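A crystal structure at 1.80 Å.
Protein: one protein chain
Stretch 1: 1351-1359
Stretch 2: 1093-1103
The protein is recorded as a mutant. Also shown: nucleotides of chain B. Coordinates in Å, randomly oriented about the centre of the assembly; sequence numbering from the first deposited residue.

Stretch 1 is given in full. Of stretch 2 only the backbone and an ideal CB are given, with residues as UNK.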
# COMPACT_ATOMS: atom_id res chain seq x y z
N TYR A 1351 30.13 -2.19 -8.32
CA TYR A 1351 29.04 -1.75 -7.47
C TYR A 1351 29.28 -0.30 -7.07
O TYR A 1351 30.37 0.05 -6.62
CB TYR A 1351 28.92 -2.64 -6.23
CG TYR A 1351 28.57 -4.06 -6.60
CD1 TYR A 1351 27.26 -4.42 -6.90
CD2 TYR A 1351 29.55 -5.05 -6.66
CE1 TYR A 1351 26.93 -5.71 -7.24
CE2 TYR A 1351 29.23 -6.35 -7.01
CZ TYR A 1351 27.92 -6.67 -7.29
OH TYR A 1351 27.59 -7.96 -7.63
N VAL A 1352 28.26 0.54 -7.27
CA VAL A 1352 28.36 1.98 -7.05
C VAL A 1352 27.17 2.41 -6.21
O VAL A 1352 26.04 1.96 -6.44
CB VAL A 1352 28.38 2.76 -8.39
CG1 VAL A 1352 28.55 4.24 -8.12
CG2 VAL A 1352 29.51 2.26 -9.30
N ASP A 1353 27.41 3.29 -5.23
CA ASP A 1353 26.32 3.88 -4.46
C ASP A 1353 25.33 4.57 -5.38
O ASP A 1353 25.69 5.49 -6.13
CB ASP A 1353 26.87 4.91 -3.47
CG ASP A 1353 27.59 4.27 -2.32
OD1 ASP A 1353 27.49 3.04 -2.16
OD2 ASP A 1353 28.26 5.03 -1.58
N ALA A 1354 24.05 4.16 -5.28
CA ALA A 1354 22.98 4.86 -5.98
C ALA A 1354 22.93 6.33 -5.58
O ALA A 1354 22.67 7.21 -6.42
CB ALA A 1354 21.63 4.20 -5.69
N ARG A 1355 23.15 6.62 -4.30
CA ARG A 1355 22.98 7.95 -3.74
C ARG A 1355 24.21 8.32 -2.94
O ARG A 1355 24.65 7.55 -2.08
CB ARG A 1355 21.75 8.01 -2.83
CG ARG A 1355 20.46 7.62 -3.54
CD ARG A 1355 20.21 8.58 -4.68
NE ARG A 1355 18.89 8.40 -5.27
CZ ARG A 1355 18.68 7.87 -6.47
NH1 ARG A 1355 19.71 7.44 -7.21
NH2 ARG A 1355 17.45 7.76 -6.94
N ASP A 1356 24.74 9.52 -3.18
CA ASP A 1356 25.97 9.93 -2.52
C ASP A 1356 25.65 10.52 -1.15
O ASP A 1356 24.49 10.67 -0.76
CB ASP A 1356 26.74 10.92 -3.40
CG ASP A 1356 25.88 12.09 -3.88
OD1 ASP A 1356 25.00 12.56 -3.12
OD2 ASP A 1356 26.09 12.56 -5.02
N LYS A 1357 26.70 10.86 -0.40
CA LYS A 1357 26.50 11.36 0.96
C LYS A 1357 25.69 12.64 0.97
O LYS A 1357 24.88 12.86 1.87
CB LYS A 1357 27.86 11.58 1.65
CG LYS A 1357 27.72 12.15 3.07
CD LYS A 1357 29.06 12.23 3.82
CE LYS A 1357 28.84 12.73 5.25
NZ LYS A 1357 30.10 12.87 6.05
N ARG A 1358 25.89 13.50 -0.03
CA ARG A 1358 25.16 14.77 -0.06
C ARG A 1358 23.66 14.54 -0.22
O ARG A 1358 22.83 15.19 0.44
CB ARG A 1358 25.70 15.63 -1.19
CG ARG A 1358 24.90 16.88 -1.50
CD ARG A 1358 25.64 17.64 -2.57
NE ARG A 1358 25.05 18.93 -2.86
CZ ARG A 1358 25.71 19.91 -3.48
NH1 ARG A 1358 26.97 19.70 -3.84
NH2 ARG A 1358 25.12 21.06 -3.74
N TYR A 1359 23.28 13.61 -1.10
CA TYR A 1359 21.87 13.25 -1.25
C TYR A 1359 21.32 12.69 0.05
O TYR A 1359 20.25 13.11 0.52
CB TYR A 1359 21.74 12.23 -2.38
CG TYR A 1359 20.32 11.83 -2.72
CD1 TYR A 1359 19.64 10.87 -1.97
CD2 TYR A 1359 19.66 12.38 -3.81
CE1 TYR A 1359 18.33 10.49 -2.29
CE2 TYR A 1359 18.38 12.01 -4.14
CZ TYR A 1359 17.71 11.08 -3.38
OH TYR A 1359 16.42 10.72 -3.73
N UNK A 1093 31.24 8.78 -14.43
CA UNK A 1093 29.97 9.05 -15.08
C UNK A 1093 28.89 9.26 -14.04
O UNK A 1093 28.11 10.21 -14.11
CB UNK A 1093 29.59 7.91 -16.03
N UNK A 1094 28.85 8.38 -13.03
CA UNK A 1094 27.87 8.52 -11.95
C UNK A 1094 28.04 9.84 -11.22
O UNK A 1094 27.06 10.53 -10.92
CB UNK A 1094 27.99 7.36 -10.96
N UNK A 1095 29.29 10.22 -10.94
CA UNK A 1095 29.54 11.50 -10.28
C UNK A 1095 29.08 12.66 -11.14
O UNK A 1095 28.51 13.63 -10.63
CB UNK A 1095 31.03 11.65 -9.95
N UNK A 1096 29.32 12.60 -12.46
CA UNK A 1096 28.84 13.68 -13.31
C UNK A 1096 27.32 13.75 -13.29
O UNK A 1096 26.75 14.84 -13.19
CB UNK A 1096 29.34 13.50 -14.74
N UNK A 1097 26.67 12.61 -13.45
CA UNK A 1097 25.21 12.58 -13.41
C UNK A 1097 24.70 13.20 -12.11
O UNK A 1097 23.75 14.00 -12.13
CB UNK A 1097 24.70 11.15 -13.55
N UNK A 1098 25.34 12.88 -10.99
CA UNK A 1098 24.92 13.47 -9.72
C UNK A 1098 25.10 14.98 -9.72
O UNK A 1098 24.25 15.71 -9.20
CB UNK A 1098 25.71 12.85 -8.56
N UNK A 1099 26.20 15.48 -10.29
CA UNK A 1099 26.42 16.93 -10.29
C UNK A 1099 25.48 17.62 -11.27
O UNK A 1099 25.03 18.75 -11.01
CB UNK A 1099 27.87 17.25 -10.64
N UNK A 1100 25.20 16.99 -12.41
CA UNK A 1100 24.22 17.57 -13.32
C UNK A 1100 22.87 17.71 -12.63
O UNK A 1100 22.20 18.74 -12.75
CB UNK A 1100 24.09 16.72 -14.58
N UNK A 1101 22.47 16.69 -11.87
CA UNK A 1101 21.21 16.75 -11.14
C UNK A 1101 21.20 17.91 -10.15
O UNK A 1101 20.14 18.51 -9.90
CB UNK A 1101 20.96 15.43 -10.41
N UNK A 1102 22.35 18.27 -9.60
CA UNK A 1102 22.40 19.38 -8.65
C UNK A 1102 22.26 20.72 -9.38
O UNK A 1102 21.41 21.55 -9.03
CB UNK A 1102 23.71 19.34 -7.85
N UNK A 1103 23.12 20.97 -10.37
CA UNK A 1103 23.12 22.29 -10.99
C UNK A 1103 21.82 22.54 -11.76
O UNK A 1103 21.41 23.69 -11.93
CB UNK A 1103 24.32 22.43 -11.92
P A B 38 19.74 15.07 -20.07
OP1 A B 38 19.64 16.21 -19.12
OP2 A B 38 20.95 14.99 -20.94
O5' A B 38 19.68 13.68 -19.32
C5' A B 38 19.57 12.47 -20.06
C4' A B 38 20.46 11.39 -19.49
O4' A B 38 21.81 11.54 -20.02
C3' A B 38 20.60 11.39 -17.97
O3' A B 38 20.75 10.05 -17.52
C2' A B 38 21.92 12.11 -17.75
O2' A B 38 22.56 11.79 -16.53
C1' A B 38 22.73 11.62 -18.94
N9 A B 38 23.84 12.50 -19.32
C8 A B 38 23.81 13.82 -19.68
N7 A B 38 25.00 14.30 -19.96
C5 A B 38 25.85 13.22 -19.78
C6 A B 38 27.24 13.08 -19.92
N6 A B 38 28.05 14.07 -20.29
N1 A B 38 27.78 11.87 -19.65
C2 A B 38 26.97 10.87 -19.28
N3 A B 38 25.65 10.89 -19.11
C4 A B 38 25.15 12.10 -19.39
P G B 39 19.52 9.30 -16.84
OP1 G B 39 19.91 7.88 -16.69
OP2 G B 39 18.30 9.67 -17.61
O5' G B 39 19.39 10.01 -15.41
C5' G B 39 20.41 9.91 -14.42
C4' G B 39 19.84 9.74 -13.03
O4' G B 39 19.23 11.00 -12.59
C3' G B 39 18.73 8.68 -12.91
O3' G B 39 18.76 8.14 -11.59
C2' G B 39 17.47 9.53 -13.03
O2' G B 39 16.29 8.93 -12.55
C1' G B 39 17.89 10.74 -12.21
N9 G B 39 17.05 11.92 -12.39
C8 G B 39 16.44 12.66 -11.40
N7 G B 39 15.72 13.65 -11.87
C5 G B 39 15.85 13.55 -13.25
C6 G B 39 15.31 14.33 -14.30
O6 G B 39 14.57 15.33 -14.24
N1 G B 39 15.71 13.86 -15.55
C2 G B 39 16.52 12.78 -15.77
N2 G B 39 16.80 12.49 -17.06
N3 G B 39 17.04 12.05 -14.81
C4 G B 39 16.66 12.48 -13.59

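The backbone of 1093-1103 is helical throughout, with phi between -75° and -55°, so side chains fan out around one axis and only some can meet 1351-1359. The criterion applied here is the direction of CA-to-CB and the distance from the ideal CB to the nearest atom of stretch 1.

At 1093 the ideal CB has nothing of stretch 1 within 5.5 Å, while the nucleotides of chain B lie beyond it. An apolar chain would suit a neighbouring base, and Ile-1093 places CD1 3.7 Å from C2 of A38.

Position 1094 points toward stretch 1, its ideal CB 4.3 Å from Val-1352 CG1. The first atoms should therefore be aliphatic. Farther along lies the carbonyl of Ala-1354, an acceptor 7.0 Å from that CB, which calls for a long donor; lysine or arginine would qualify, whereas leucine or methionine would satisfy the valine alone. The residue is Lys-1094. Its CG packs 3.9 Å from Val-1352 CG1, CE passes 3.6 Å from Asp-1353 O, and NZ donates a hydrogen bond to Ala-1354 O at 2.7 Å. That carbonyl is shared, since Arg-1355 NH1 also donates to Ala-1354 O at 3.1 Å.

Position 1095 points sideways and leaves the choice wide; Lys-1095 makes no contact with stretch 1. Position 1096 faces the RNA instead, where an aromatic could approach a base: Phe-1096 CE2 comes 3.3 Å from C5 of A38, which lies at the ring edge. At 1097 a polar side chain could reach a ribose, and Gln-1097 NE2 gives a weak hydrogen bond to O2' of A38 at 3.2 Å.

Position 1098 points toward stretch 1, with its ideal CB only 3.6 Å from Asp-1356 OD2. Judged from the aspartate alone, a donor such as lysine, glutamine or serine would be the natural guess. The deposited residue is Glu-1098, and the lysine one turn earlier helps account for it: Lys-1094 NZ forms a salt bridge with Glu-1098 OE2 at 2.9 Å. The other oxygen, Glu-1098 OE1, sits 2.9 Å from Asp-1356 OD2, a close pair of acceptors with like charges and no hydrogen bond between them. Asp-1356 uses OD1 separately, accepting from Tyr-1359 N at 2.9 Å as a helix cap.

Position 1099 starts sideways, so only a long, flexible chain could return toward Arg-1358. Met-1099 does so, all three chi angles in m, bringing CE 4.5 Å from Arg-1358 NH1.

Position 1100 is out of reach of stretch 1 but near a phosphate, favouring a basic chain; Lys-1100 CE lies 3.2 Å from OP1 of A38. Position 1101 points toward stretch 1 without touching it, and a short amide can serve the ribose: Asn-1101 ND2 donates to O4' of G39 at 3.0 Å.

Position 1102 has its ideal CB 4.7 Å from Arg-1358 NH2. An acid or an apolar chain covering the planar guanidinium would fit. Ile-1102 takes the second course, CD1 lying over one face, 3.6 Å from Arg-1358 NE.

Position 1103 has nothing of stretch 1 within 5.5 Å of its ideal CB, so stretch 1 sets no requirement there; Val-1103 makes no contact with stretch 1.

Stretch 2, residues 1093-1103: IKKFQEMKNIV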
# COMPACT_ATOMS: atom_id res chain seq x y z
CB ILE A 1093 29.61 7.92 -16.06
CG1 ILE A 1093 30.48 8.02 -17.31
CG2 ILE A 1093 28.14 7.97 -16.44
CD1 ILE A 1093 30.11 9.19 -18.21
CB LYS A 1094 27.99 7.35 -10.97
CG LYS A 1094 26.93 7.34 -9.87
CD LYS A 1094 25.56 6.99 -10.44
CE LYS A 1094 24.56 6.65 -9.33
NZ LYS A 1094 24.23 7.83 -8.49
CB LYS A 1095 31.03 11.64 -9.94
CG LYS A 1095 31.49 10.82 -8.75
CD LYS A 1095 32.97 11.06 -8.46
CE LYS A 1095 33.44 10.25 -7.26
NZ LYS A 1095 34.68 10.83 -6.64
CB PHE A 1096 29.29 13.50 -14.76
CG PHE A 1096 28.64 14.49 -15.68
CD1 PHE A 1096 29.01 15.82 -15.64
CD2 PHE A 1096 27.60 14.11 -16.52
CE1 PHE A 1096 28.41 16.75 -16.46
CE2 PHE A 1096 26.98 15.04 -17.33
CZ PHE A 1096 27.39 16.36 -17.31
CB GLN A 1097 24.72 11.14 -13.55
CG GLN A 1097 25.05 10.53 -14.91
CD GLN A 1097 24.51 9.12 -15.07
OE1 GLN A 1097 24.67 8.27 -14.20
NE2 GLN A 1097 23.84 8.88 -16.19
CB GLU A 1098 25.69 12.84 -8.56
CG GLU A 1098 25.32 11.39 -8.29
CD GLU A 1098 26.32 10.66 -7.39
OE1 GLU A 1098 27.44 11.19 -7.19
OE2 GLU A 1098 26.00 9.56 -6.90
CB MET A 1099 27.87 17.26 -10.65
CG MET A 1099 28.89 16.83 -9.60
SD MET A 1099 28.47 17.35 -7.92
CE MET A 1099 28.13 19.10 -8.11
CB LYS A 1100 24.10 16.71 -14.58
CG LYS A 1100 23.28 17.35 -15.71
CD LYS A 1100 23.29 16.46 -16.95
CE LYS A 1100 22.54 17.10 -18.09
NZ LYS A 1100 22.52 18.58 -17.96
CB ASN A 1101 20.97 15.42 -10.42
CG ASN A 1101 20.46 14.34 -11.37
OD1 ASN A 1101 19.96 14.65 -12.44
ND2 ASN A 1101 20.58 13.09 -10.98
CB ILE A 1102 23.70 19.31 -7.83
CG1 ILE A 1102 23.59 18.17 -6.82
CG2 ILE A 1102 23.96 20.63 -7.12
CD1 ILE A 1102 24.92 17.74 -6.24
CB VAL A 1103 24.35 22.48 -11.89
CG1 VAL A 1103 25.61 22.22 -11.09
CG2 VAL A 1103 24.29 21.58 -13.11
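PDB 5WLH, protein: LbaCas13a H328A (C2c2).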